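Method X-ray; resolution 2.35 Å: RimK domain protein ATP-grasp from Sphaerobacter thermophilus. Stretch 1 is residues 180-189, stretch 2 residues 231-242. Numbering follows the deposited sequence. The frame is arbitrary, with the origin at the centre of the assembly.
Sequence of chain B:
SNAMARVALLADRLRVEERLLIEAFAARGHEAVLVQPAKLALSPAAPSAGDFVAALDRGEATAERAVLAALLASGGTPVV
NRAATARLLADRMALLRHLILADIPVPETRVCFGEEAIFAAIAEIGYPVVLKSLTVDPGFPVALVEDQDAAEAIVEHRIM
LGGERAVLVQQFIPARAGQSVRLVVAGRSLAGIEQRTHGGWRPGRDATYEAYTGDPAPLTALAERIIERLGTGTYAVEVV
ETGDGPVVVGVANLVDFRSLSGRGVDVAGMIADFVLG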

# COMPACT_ATOMS: atom_id res chain seq x y z
N SER B 180 -5.41 -24.27 -15.89
CA SER B 180 -5.74 -23.03 -15.19
C SER B 180 -6.50 -23.41 -13.92
O SER B 180 -7.72 -23.29 -13.83
CB SER B 180 -6.54 -22.09 -16.08
OG SER B 180 -5.84 -21.81 -17.28
N VAL B 181 -5.75 -23.87 -12.93
CA VAL B 181 -6.30 -24.42 -11.70
C VAL B 181 -6.56 -23.29 -10.71
O VAL B 181 -5.85 -22.28 -10.67
CB VAL B 181 -5.35 -25.48 -11.12
CG1 VAL B 181 -5.79 -25.93 -9.74
CG2 VAL B 181 -5.27 -26.68 -12.06
N ARG B 182 -7.61 -23.47 -9.91
CA ARG B 182 -8.00 -22.51 -8.87
C ARG B 182 -8.25 -23.29 -7.58
O ARG B 182 -9.20 -24.07 -7.50
CB ARG B 182 -9.26 -21.75 -9.30
CG ARG B 182 -9.83 -20.84 -8.24
CD ARG B 182 -11.34 -20.78 -8.39
NE ARG B 182 -11.90 -19.56 -7.80
CZ ARG B 182 -13.19 -19.40 -7.51
NH1 ARG B 182 -14.05 -20.37 -7.75
NH2 ARG B 182 -13.60 -18.26 -6.98
N LEU B 183 -7.38 -23.07 -6.58
CA LEU B 183 -7.49 -23.74 -5.29
C LEU B 183 -8.37 -22.90 -4.37
O LEU B 183 -7.99 -21.79 -3.99
CB LEU B 183 -6.11 -23.95 -4.67
CG LEU B 183 -5.01 -24.62 -5.49
CD1 LEU B 183 -3.70 -24.62 -4.71
CD2 LEU B 183 -5.41 -26.04 -5.86
N VAL B 184 -9.53 -23.44 -4.00
CA VAL B 184 -10.49 -22.71 -3.18
C VAL B 184 -10.26 -23.06 -1.72
O VAL B 184 -10.45 -24.21 -1.31
CB VAL B 184 -11.94 -23.03 -3.60
CG1 VAL B 184 -12.92 -22.38 -2.63
CG2 VAL B 184 -12.20 -22.56 -5.02
N VAL B 185 -9.87 -22.06 -0.93
CA VAL B 185 -9.69 -22.22 0.51
C VAL B 185 -10.85 -21.50 1.18
O VAL B 185 -10.97 -20.27 1.10
CB VAL B 185 -8.34 -21.66 0.98
CG1 VAL B 185 -8.18 -21.86 2.48
CG2 VAL B 185 -7.21 -22.34 0.22
N ALA B 186 -11.72 -22.27 1.84
CA ALA B 186 -12.91 -21.73 2.49
C ALA B 186 -12.71 -21.78 4.01
O ALA B 186 -13.37 -22.53 4.73
CB ALA B 186 -14.16 -22.51 2.06
N GLY B 187 -11.79 -20.95 4.48
CA GLY B 187 -11.49 -20.89 5.89
C GLY B 187 -10.27 -21.71 6.27
O GLY B 187 -9.13 -21.29 6.06
N ARG B 188 -10.52 -22.91 6.79
CA ARG B 188 -9.49 -23.72 7.40
C ARG B 188 -8.92 -24.80 6.49
O ARG B 188 -7.81 -25.28 6.73
CB ARG B 188 -10.05 -24.38 8.67
CG ARG B 188 -9.03 -24.79 9.70
CD ARG B 188 -9.72 -25.05 11.03
NE ARG B 188 -10.33 -23.83 11.57
CZ ARG B 188 -9.68 -22.94 12.30
NH1 ARG B 188 -10.31 -21.86 12.75
NH2 ARG B 188 -8.40 -23.12 12.59
N SER B 189 -9.65 -25.19 5.44
CA SER B 189 -9.24 -26.31 4.60
C SER B 189 -9.55 -26.00 3.14
O SER B 189 -10.28 -25.06 2.81
CB SER B 189 -9.94 -27.61 5.01
OG SER B 189 -9.82 -27.84 6.40
N GLY B 231 -1.65 -18.70 5.77
CA GLY B 231 -2.67 -18.57 6.79
C GLY B 231 -4.04 -19.01 6.30
O GLY B 231 -4.29 -19.17 5.11
N THR B 232 -4.93 -19.21 7.26
CA THR B 232 -6.32 -19.54 6.97
C THR B 232 -7.07 -18.30 6.48
O THR B 232 -6.70 -17.16 6.76
CB THR B 232 -7.00 -20.10 8.21
OG1 THR B 232 -6.94 -19.15 9.28
CG2 THR B 232 -6.33 -21.40 8.66
N GLY B 233 -8.14 -18.55 5.74
CA GLY B 233 -8.98 -17.47 5.24
C GLY B 233 -9.88 -17.97 4.14
O GLY B 233 -9.94 -19.16 3.83
N THR B 234 -10.59 -17.01 3.54
CA THR B 234 -11.48 -17.27 2.41
C THR B 234 -10.82 -16.67 1.17
O THR B 234 -10.93 -15.46 0.93
CB THR B 234 -12.87 -16.70 2.66
OG1 THR B 234 -12.75 -15.34 3.10
CG2 THR B 234 -13.58 -17.50 3.73
N TYR B 235 -10.14 -17.51 0.39
CA TYR B 235 -9.41 -17.01 -0.77
C TYR B 235 -9.25 -18.12 -1.80
O TYR B 235 -9.56 -19.29 -1.54
CB TYR B 235 -8.03 -16.44 -0.37
CG TYR B 235 -7.10 -17.37 0.40
CD1 TYR B 235 -6.31 -18.31 -0.26
CD2 TYR B 235 -6.98 -17.27 1.78
CE1 TYR B 235 -5.45 -19.14 0.44
CE2 TYR B 235 -6.12 -18.09 2.49
CZ TYR B 235 -5.35 -19.02 1.82
OH TYR B 235 -4.49 -19.84 2.52
N ALA B 236 -8.77 -17.74 -2.98
CA ALA B 236 -8.59 -18.65 -4.10
C ALA B 236 -7.21 -18.45 -4.71
O ALA B 236 -6.86 -17.33 -5.10
CB ALA B 236 -9.67 -18.43 -5.16
N VAL B 237 -6.43 -19.52 -4.79
CA VAL B 237 -5.07 -19.48 -5.32
C VAL B 237 -5.12 -19.84 -6.80
O VAL B 237 -5.52 -20.96 -7.16
CB VAL B 237 -4.13 -20.42 -4.56
CG1 VAL B 237 -2.69 -20.20 -4.97
CG2 VAL B 237 -4.29 -20.24 -3.05
N GLU B 238 -4.70 -18.92 -7.67
CA GLU B 238 -4.58 -19.21 -9.09
C GLU B 238 -3.27 -19.94 -9.34
O GLU B 238 -2.20 -19.43 -9.01
CB GLU B 238 -4.66 -17.92 -9.91
N VAL B 239 -3.36 -21.14 -9.92
CA VAL B 239 -2.20 -21.99 -10.14
C VAL B 239 -2.14 -22.38 -11.61
O VAL B 239 -3.17 -22.52 -12.28
CB VAL B 239 -2.23 -23.25 -9.24
CG1 VAL B 239 -0.87 -23.95 -9.24
CG2 VAL B 239 -2.64 -22.89 -7.82
N VAL B 240 -0.92 -22.54 -12.13
CA VAL B 240 -0.69 -23.02 -13.49
C VAL B 240 0.19 -24.26 -13.40
O VAL B 240 1.29 -24.21 -12.82
CB VAL B 240 -0.03 -21.94 -14.37
CG1 VAL B 240 0.37 -22.53 -15.71
CG2 VAL B 240 -0.98 -20.78 -14.57
N GLU B 241 -0.29 -25.37 -13.96
CA GLU B 241 0.47 -26.61 -13.93
C GLU B 241 1.49 -26.63 -15.06
O GLU B 241 1.20 -26.23 -16.19
CB GLU B 241 -0.47 -27.81 -14.06
CG GLU B 241 -1.62 -27.81 -13.08
CD GLU B 241 -2.31 -29.16 -13.01
OE1 GLU B 241 -1.75 -30.08 -12.38
OE2 GLU B 241 -3.41 -29.30 -13.59
N THR B 242 2.70 -27.09 -14.74
CA THR B 242 3.78 -27.19 -15.71
C THR B 242 4.36 -28.60 -15.67
O THR B 242 3.93 -29.46 -14.89
CB THR B 242 4.88 -26.16 -15.44
OG1 THR B 242 5.68 -26.59 -14.33
CG2 THR B 242 4.28 -24.79 -15.13

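Two strands of the RimK domain ATP-grasp protein run antiparallel side by side, 180-187 against a partner centred on 235-241, with N-to-C directions 159° apart and 726 Å² buried between the stretches. Four hydrogen-bonded pairs hold the backbones together. Val 181 N gives to Val 239 O at 3.0 Å and Val 239 N returns to Val 181 O at 2.8 Å; the first is the more bent, 134° at the hydrogen against 173°. Leu 183 N to Val 237 O and Val 237 N to Leu 183 O are both 2.9 Å. Next come Val 185 N to Tyr 235 O at 2.9 Å and Tyr 235 N to Val 185 O at 3.0 Å, and the ladder closes with Gly 187 N to Gly 233 O at 2.7 Å and Gly 233 N to Gly 187 O at 2.9 Å. Between these pairs, CA-H groups also approach carbonyl oxygens, as with Ala 236 CA and Leu 183 O at 3.2 Å.

The alternation of a strand sorts the side chains. Val 181, Leu 183 and Val 185 share one face with Val 239, Val 237 and Tyr 235, and here the apolar contact concentrates. All four valines are near t in chi1, the usual chi1 of valine in a strand. Leu 183 is m,t, an extended form that places its CD1 3.7 Å from Val 239 CG2, so it meets the diagonal neighbour as well as its direct partner, Val 237, whose CB lies 4.0 Å from Leu 183 CB. At one end of this row Val 181 CG2 lies 3.6 Å from Glu 241 OE2; that carboxylate is hydrogen-bonded elsewhere in the structure, so the methyl contact does not leave its oxygen unpaired.

Tyr 235 takes chi1 p (56°) with chi2 at 82°. This turns the ring back along its own chain, where Tyr 235 OH donates to Gly 231 O at 2.7 Å, and presents one ring face to Val 185. Val 185 CB sits 4.1 Å from the centroid of the Tyr 235 ring, 18° off the normal, a CH-pi contact, and Val 185 CG2 comes within 3.7 Å of Tyr 235 CE1. The ring also runs beneath Gly 233: an ideal CB there would lie 3.3 Å from Tyr 235 CD2, so the absence of a side chain leaves room for it.

On the other face, Arg 182, Val 184 and Ala 186 accompany Glu 238, Ala 236 and Thr 234. Arg 182 is t in chi1 and off-well in chi2 (-148°), and its NE passes 3.6 Å from Ala 236 CB, a small methyl; both terminal nitrogens are hydrogen-bonded elsewhere in the structure. Glu 238 is modelled only to CB. Thr 234, chi1 p, brings CG2 to 4.0 Å from Gly 187 N. Gly 187 has phi/psi of 98/-99, where a CB would jam against the preceding carbonyl oxygen. Beyond it, Thr 232 CB rests 3.3 Å from Gly 187 O.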